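Local coordinates for protein pyocin S5 (Pseudomonas aeruginosa PAO1, PDB 6THK) that probably kills related bacteria as a pore-forming bacteriocin, a channel-forming colicin relative that depolarises the cytoplasmic membrane, at residues Lys377-Leu381 with Lys382-Ala386; Gln424-Lys427 with Ile428-Thr432; Ala473-Met476 with Ala477-Ala481. The protein carries 1 engineered substitution. All coordinates share one frame; numbering follows the deposited sequence.

Contact 1 of 3, residues Lys377-Leu381 with Lys382-Ala386. With ZN (zinc ion), chain C.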
loop_
_atom_site.group_PDB
_atom_site.type_symbol
_atom_site.label_atom_id
_atom_site.label_comp_id
_atom_site.label_asym_id
_atom_site.label_seq_id
_atom_site.Cartn_x
_atom_site.Cartn_y
_atom_site.Cartn_z
ATOM N N LYS A 377 5.372 -78.970 -15.101
ATOM C CA LYS A 377 5.601 -80.014 -16.104
ATOM C C LYS A 377 5.921 -79.448 -17.489
ATOM O O LYS A 377 6.825 -79.963 -18.143
ATOM C CB LYS A 377 4.423 -80.996 -16.165
ATOM N N LYS A 378 5.207 -78.389 -17.925
ATOM C CA LYS A 378 5.420 -77.761 -19.238
ATOM C C LYS A 378 6.597 -76.755 -19.271
ATOM O O LYS A 378 7.043 -76.378 -20.357
ATOM C CB LYS A 378 4.122 -77.126 -19.780
ATOM C CG LYS A 378 3.224 -78.130 -20.491
ATOM C CD LYS A 378 2.447 -77.499 -21.643
ATOM C CE LYS A 378 1.683 -78.537 -22.434
ATOM N NZ LYS A 378 1.021 -77.963 -23.640
ATOM N N LEU A 379 7.104 -76.342 -18.097
ATOM C CA LEU A 379 8.228 -75.408 -17.993
ATOM C C LEU A 379 9.535 -76.183 -17.793
ATOM O O LEU A 379 9.638 -76.988 -16.857
ATOM C CB LEU A 379 7.972 -74.434 -16.827
ATOM C CG LEU A 379 8.625 -73.061 -16.827
ATOM C CD1 LEU A 379 8.079 -72.172 -17.937
ATOM C CD2 LEU A 379 8.377 -72.381 -15.499
ATOM N N SER A 380 10.468 -75.997 -18.717
ATOM C CA SER A 380 11.768 -76.651 -18.691
ATOM C C SER A 380 12.787 -75.964 -17.793
ATOM O O SER A 380 12.619 -74.818 -17.414
ATOM C CB SER A 380 12.327 -76.790 -20.105
ATOM O OG SER A 380 13.112 -75.677 -20.456
ATOM N N LEU A 381 13.844 -76.694 -17.463
ATOM C CA LEU A 381 14.931 -76.203 -16.631
ATOM C C LEU A 381 15.637 -75.043 -17.303
ATOM O O LEU A 381 16.007 -74.076 -16.661
ATOM C CB LEU A 381 15.931 -77.318 -16.379
ATOM C CG LEU A 381 17.172 -76.948 -15.580
ATOM C CD1 LEU A 381 16.761 -76.515 -14.184
ATOM C CD2 LEU A 381 18.136 -78.120 -15.527
ATOM N N LYS A 382 15.822 -75.152 -18.608
ATOM C CA LYS A 382 16.462 -74.113 -19.382
ATOM C C LYS A 382 15.636 -72.837 -19.297
ATOM O O LYS A 382 16.185 -71.750 -19.260
ATOM C CB LYS A 382 16.605 -74.552 -20.836
ATOM C CG LYS A 382 17.982 -75.077 -21.195
ATOM C CD LYS A 382 17.901 -76.294 -22.100
ATOM C CE LYS A 382 18.962 -76.250 -23.189
ATOM N NZ LYS A 382 18.663 -77.182 -24.315
ATOM N N ASP A 383 14.311 -72.989 -19.284
ATOM C CA ASP A 383 13.397 -71.854 -19.201
ATOM C C ASP A 383 13.611 -71.123 -17.883
ATOM O O ASP A 383 13.853 -69.927 -17.864
ATOM C CB ASP A 383 11.936 -72.297 -19.302
ATOM C CG ASP A 383 11.576 -72.869 -20.659
ATOM O OD1 ASP A 383 12.229 -72.542 -21.662
ATOM O OD2 ASP A 383 10.642 -73.680 -20.714
ATOM N N ARG A 384 13.487 -71.866 -16.791
ATOM C CA ARG A 384 13.689 -71.381 -15.434
ATOM C C ARG A 384 15.016 -70.626 -15.370
ATOM O O ARG A 384 15.020 -69.469 -14.978
ATOM C CB ARG A 384 13.661 -72.548 -14.428
ATOM C CG ARG A 384 12.320 -73.277 -14.371
ATOM C CD ARG A 384 12.281 -74.395 -13.339
ATOM N NE ARG A 384 11.053 -74.334 -12.541
ATOM C CZ ARG A 384 9.903 -74.915 -12.871
ATOM N NH1 ARG A 384 9.803 -75.622 -13.991
ATOM N NH2 ARG A 384 8.843 -74.795 -12.081
ATOM N N GLN A 385 16.123 -71.247 -15.827
ATOM C CA GLN A 385 17.439 -70.593 -15.812
ATOM C C GLN A 385 17.473 -69.294 -16.598
ATOM O O GLN A 385 18.054 -68.327 -16.113
ATOM C CB GLN A 385 18.539 -71.538 -16.295
ATOM C CG GLN A 385 18.769 -72.741 -15.388
ATOM C CD GLN A 385 19.571 -73.861 -16.051
ATOM O OE1 GLN A 385 19.797 -73.899 -17.284
ATOM N NE2 GLN A 385 19.986 -74.826 -15.236
ATOM N N ALA A 386 16.832 -69.254 -17.788
ATOM C CA ALA A 386 16.754 -68.066 -18.654
ATOM C C ALA A 386 16.000 -66.919 -17.971
ATOM O O ALA A 386 16.418 -65.753 -18.072
ATOM C CB ALA A 386 16.066 -68.412 -19.969
HETATM ZN ZN ZN C . 11.555 -73.955 -23.282
#
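Leu379, the first residue to leave helical conformation after helix 361-378, lays its isobutyl group against Arg384 and Asp383. Its CD2 sits over one face of the Arg384 guanidinium, offset toward the rim and 3.8 Å from NH1, while CD1 approaches the carboxylate of Asp383. With CG anti to the backbone N (chi1 -155°), the leucine turns back toward the new helix. The Leu379 carbonyl lies at the edge of the same guanidinium, in its plane, with O 3.2 Å from NH1; NE bonds the carbonyl of Thr430.

Ser380 is the N-cap of helix 381-392. Its OG accepts from Asp383 N (3.2 Å), and Asp383 OD2 accepts in return from Ser380 N (3.1 Å), the donor standing about 40° out of the carboxylate plane. Two amides at a helix start, where no preceding turn supplies acceptors, are thus satisfied by side chains. Serine suits the place because its short hydroxyl reaches the third amide, and aspartate because its short carboxylate, in the first turn, can return to the N-cap amide with OD2 while OD1 faces the zinc. Ser380 O then accepts from Arg384 N, opening the regular helical bonding.

Leu381 continues that pattern, its O taking the amide of Gln385, and its CG meets Gln385 NE2 at 3.5 Å, aliphatic branch against amide.

Asp383 has a further role: OD1 binds zinc at 2.3 Å, with OD2 more distant at 2.7 Å. His501 and His503, from the C-terminal run of histidines that is evidently a purification tag, bind the same zinc. The metal would be expected to polarise a carboxylate already engaged in a capping box, the N-terminal motif that starts this helix.

Contact 2 of 3, residues Gln424-Lys427 with Ile428-Thr432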
loop_
_atom_site.group_PDB
_atom_site.type_symbol
_atom_site.label_atom_id
_atom_site.label_comp_id
_atom_site.label_asym_id
_atom_site.label_seq_id
_atom_site.Cartn_x
_atom_site.Cartn_y
_atom_site.Cartn_z
ATOM N N GLN A 424 14.895 -61.011 -6.301
ATOM C CA GLN A 424 15.602 -62.177 -5.841
ATOM C C GLN A 424 14.607 -63.245 -5.426
ATOM O O GLN A 424 14.759 -64.400 -5.768
ATOM C CB GLN A 424 16.479 -61.815 -4.658
ATOM C CG GLN A 424 16.897 -63.007 -3.830
ATOM C CD GLN A 424 18.374 -63.274 -3.939
ATOM O OE1 GLN A 424 19.034 -62.793 -4.853
ATOM N NE2 GLN A 424 18.901 -64.038 -3.004
ATOM N N GLU A 425 13.571 -62.856 -4.700
ATOM C CA GLU A 425 12.563 -63.827 -4.299
ATOM C C GLU A 425 11.801 -64.371 -5.524
ATOM O O GLU A 425 11.396 -65.520 -5.541
ATOM C CB GLU A 425 11.719 -63.390 -3.079
ATOM C CG GLU A 425 10.930 -64.555 -2.422
ATOM C CD GLU A 425 11.784 -65.531 -1.608
ATOM O OE1 GLU A 425 12.943 -65.153 -1.356
ATOM O OE2 GLU A 425 11.320 -66.656 -1.233
ATOM N N PHE A 426 11.571 -63.529 -6.526
ATOM C CA PHE A 426 10.932 -63.986 -7.751
ATOM C C PHE A 426 11.815 -65.018 -8.449
ATOM O O PHE A 426 11.334 -66.044 -8.911
ATOM C CB PHE A 426 10.669 -62.817 -8.693
ATOM C CG PHE A 426 9.688 -63.130 -9.778
ATOM C CD1 PHE A 426 9.991 -64.056 -10.749
ATOM C CD2 PHE A 426 8.462 -62.504 -9.824
ATOM C CE1 PHE A 426 9.099 -64.347 -11.759
ATOM C CE2 PHE A 426 7.557 -62.798 -10.821
ATOM C CZ PHE A 426 7.876 -63.722 -11.793
ATOM N N LYS A 427 13.115 -64.737 -8.494
ATOM C CA LYS A 427 14.101 -65.616 -9.111
ATOM C C LYS A 427 14.199 -66.958 -8.399
ATOM O O LYS A 427 14.221 -67.996 -9.035
ATOM C CB LYS A 427 15.464 -64.933 -9.146
ATOM C CG LYS A 427 16.641 -65.881 -9.034
ATOM C CD LYS A 427 17.967 -65.137 -9.105
ATOM C CE LYS A 427 18.743 -65.243 -7.802
ATOM N NZ LYS A 427 18.375 -66.445 -7.009
ATOM N N ILE A 428 14.191 -66.942 -7.068
ATOM C CA ILE A 428 14.250 -68.169 -6.275
ATOM C C ILE A 428 13.008 -69.002 -6.543
ATOM O O ILE A 428 13.076 -70.207 -6.705
ATOM C CB ILE A 428 14.329 -67.873 -4.770
ATOM C CG1 ILE A 428 15.639 -67.184 -4.415
ATOM C CG2 ILE A 428 14.192 -69.150 -3.964
ATOM C CD1 ILE A 428 15.618 -66.546 -3.050
ATOM N N SER A 429 11.874 -68.317 -6.618
ATOM C CA SER A 429 10.573 -68.883 -6.912
ATOM C C SER A 429 10.440 -69.433 -8.329
ATOM O O SER A 429 9.517 -70.161 -8.595
ATOM C CB SER A 429 9.480 -67.855 -6.655
ATOM O OG SER A 429 9.081 -67.883 -5.305
ATOM N N THR A 430 11.258 -68.962 -9.262
ATOM C CA THR A 430 11.241 -69.459 -10.624
ATOM C C THR A 430 12.079 -70.738 -10.706
ATOM O O THR A 430 11.666 -71.734 -11.284
ATOM C CB THR A 430 11.814 -68.418 -11.590
ATOM O OG1 THR A 430 10.940 -67.291 -11.644
ATOM C CG2 THR A 430 11.947 -68.995 -12.974
ATOM N N GLU A 431 13.260 -70.682 -10.109
ATOM C CA GLU A 431 14.223 -71.776 -10.042
ATOM C C GLU A 431 13.690 -72.948 -9.246
ATOM O O GLU A 431 13.841 -74.092 -9.667
ATOM C CB GLU A 431 15.568 -71.272 -9.510
ATOM C CG GLU A 431 16.211 -70.270 -10.456
ATOM C CD GLU A 431 17.713 -70.121 -10.352
ATOM O OE1 GLU A 431 18.186 -69.556 -9.338
ATOM O OE2 GLU A 431 18.413 -70.518 -11.312
ATOM N N THR A 432 13.055 -72.677 -8.111
ATOM C CA THR A 432 12.434 -73.732 -7.314
ATOM C C THR A 432 10.981 -73.803 -7.798
ATOM O O THR A 432 10.546 -72.983 -8.618
ATOM C CB THR A 432 12.599 -73.455 -5.793
ATOM O OG1 THR A 432 11.770 -72.368 -5.380
ATOM C CG2 THR A 432 14.046 -73.171 -5.402
#
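The ring of Phe426 meets the hydroxyl of Thr430 one turn on, obliquely, with CE1 and OG1 3.5 Å apart. Around the same ring, Trp435 and Phe438 pack edge-to-face and Phe391 leans in at about 50°, so a large flat residue suits this buried side of the helix. The carboxylate of Glu425, brought round by a bend at chi2 (74°), sets OE1 3.5 Å from Ile428 CD1; the same methyl rests against CG of Gln424, the CG1-CD1 arm of isoleucine being long enough to meet both chains.

Thr430 OG1 donates to Phe426 O at 3.0 Å from above the carbonyl plane, burying its hydroxyl against the backbone. Its amide bonds Lys427 O at 3.1 Å and only weakly Phe426 O. Lys427 O also takes Glu431 N from the same face. The Lys427 chain bends at chi3 and chi4, leaving NZ beside Ile428 CG1 and in a long salt bridge with Glu431 OE1 (3.9 Å). Thr432 leaves helical conformation, yet its N and OG1 both bond Ile428 O, from opposite faces. That departure, after an i-to-i+3 bond of a kind found in last turns, ends a helix of the colicin pore-forming domain.

Contact 3 of 3, residues Ala473-Met476 with Ala477-Ala481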
loop_
_atom_site.group_PDB
_atom_site.type_symbol
_atom_site.label_atom_id
_atom_site.label_comp_id
_atom_site.label_asym_id
_atom_site.label_seq_id
_atom_site.Cartn_x
_atom_site.Cartn_y
_atom_site.Cartn_z
ATOM N N ALA A 473 5.033 -63.144 -19.333
ATOM C CA ALA A 473 3.771 -63.840 -19.163
ATOM C C ALA A 473 3.693 -64.479 -17.767
ATOM O O ALA A 473 2.631 -64.427 -17.146
ATOM C CB ALA A 473 3.617 -64.906 -20.237
ATOM N N LEU A 474 4.795 -65.100 -17.279
ATOM C CA LEU A 474 4.824 -65.719 -15.943
ATOM C C LEU A 474 4.689 -64.634 -14.857
ATOM O O LEU A 474 3.997 -64.859 -13.861
ATOM C CB LEU A 474 6.106 -66.539 -15.765
ATOM C CG LEU A 474 6.283 -67.315 -14.463
ATOM C CD1 LEU A 474 5.097 -68.232 -14.189
ATOM C CD2 LEU A 474 7.551 -68.143 -14.512
ATOM N N VAL A 475 5.263 -63.464 -15.121
ATOM C CA VAL A 475 5.179 -62.328 -14.221
ATOM C C VAL A 475 3.725 -61.880 -14.126
ATOM O O VAL A 475 3.208 -61.669 -13.043
ATOM C CB VAL A 475 6.040 -61.158 -14.711
ATOM C CG1 VAL A 475 5.524 -59.848 -14.158
ATOM C CG2 VAL A 475 7.487 -61.370 -14.321
ATOM N N MET A 476 3.076 -61.733 -15.269
ATOM C CA MET A 476 1.659 -61.359 -15.313
ATOM C C MET A 476 0.790 -62.394 -14.662
ATOM O O MET A 476 -0.155 -62.018 -13.986
ATOM C CB MET A 476 1.184 -61.099 -16.733
ATOM C CG MET A 476 1.834 -59.912 -17.351
ATOM S SD MET A 476 0.922 -59.339 -18.787
ATOM C CE MET A 476 1.321 -60.623 -20.011
ATOM N N ALA A 477 1.136 -63.690 -14.806
ATOM C CA ALA A 477 0.383 -64.783 -14.181
ATOM C C ALA A 477 0.457 -64.714 -12.647
ATOM O O ALA A 477 -0.566 -64.766 -11.961
ATOM C CB ALA A 477 0.885 -66.120 -14.693
ATOM N N VAL A 478 1.662 -64.494 -12.157
ATOM C CA VAL A 478 1.960 -64.364 -10.743
ATOM C C VAL A 478 1.286 -63.113 -10.132
ATOM O O VAL A 478 0.697 -63.187 -9.064
ATOM C CB VAL A 478 3.485 -64.386 -10.567
ATOM C CG1 VAL A 478 3.937 -63.462 -9.474
ATOM C CG2 VAL A 478 3.977 -65.802 -10.346
ATOM N N THR A 479 1.389 -61.981 -10.825
ATOM C CA THR A 479 0.737 -60.698 -10.462
ATOM C C THR A 479 -0.800 -60.883 -10.452
ATOM O O THR A 479 -1.460 -60.412 -9.535
ATOM C CB THR A 479 1.153 -59.612 -11.466
ATOM O OG1 THR A 479 2.566 -59.474 -11.416
ATOM C CG2 THR A 479 0.494 -58.270 -11.222
ATOM N N GLY A 480 -1.333 -61.565 -11.479
ATOM C CA GLY A 480 -2.754 -61.849 -11.649
ATOM C C GLY A 480 -3.359 -62.667 -10.520
ATOM O O GLY A 480 -4.488 -62.398 -10.117
ATOM N N ALA A 481 -2.619 -63.664 -9.987
ATOM C CA ALA A 481 -3.047 -64.488 -8.833
ATOM C C ALA A 481 -3.253 -63.617 -7.571
ATOM O O ALA A 481 -4.000 -63.980 -6.664
ATOM C CB ALA A 481 -2.000 -65.556 -8.540
#
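Residues 473 to 480 run as regular alpha helix, the carbonyls of Ala473, Leu474, Val475 and Met476 each accepting the amide four residues on. Val475 O accepts twice: it takes Thr479 N at 2.9 Å and also Thr479 OG1 at 2.8 Å, the hydroxyl approaching from about 41° above the carbonyl plane. The threonine can do this because its OG1 lies beside its own backbone N (chi1 -60°), which aims the hydroxyl back along the helix. Val475 and Thr479 lie side by side and point the same way, CG1 coming within 4.1 Å of OG1; both face Ala458 of helix 451-464.

The other side chains touch the preceding turn mainly through its backbone. Val478 CB rests 3.4 Å from Leu474 O. Ala477 CB sits 3.5 Å from Ala473 O. Gly480, with no side chain, lies close to Met476 O, the bond from its N being 2.8 Å long. The small Ala473 and Ala477 pack on helix 485-498, the first on Val495 and Ile498, the second on Ala491. Met476, flexible and bent at chi3 (-73°), packs against Met345, Ala346 and Leu349 of helix 340-353.

Here the polar backbone pairs within the helix, and the one side-chain hydroxyl is folded onto a carbonyl. Such self-satisfied chemistry, wrapped in aliphatic groups, suits a helix buried in the soluble form, and is consistent with a hydrophobic segment (453-478) that probably enters the membrane.

Overall arrangement
All three contacts are local in sequence, and they follow one another in series along the chain without nesting or crossing. From the N terminus, contact 1 marks the break between helix 361-378 and helix 381-392; contact 2 ends helix 419-431, and contact 3 lies in helix 468-481. A hydrogen bond and a hydrophobic contact join them: Arg384 NE of contact 1 reaches Thr430 O of contact 2 (3.0 Å), and Phe426 of contact 2 packs on Val475 and Val478 of contact 3. Contacts 1 and 3 do not touch, their centres being about 16 Å apart. Together these links tie three helices of the colicin pore-forming domain.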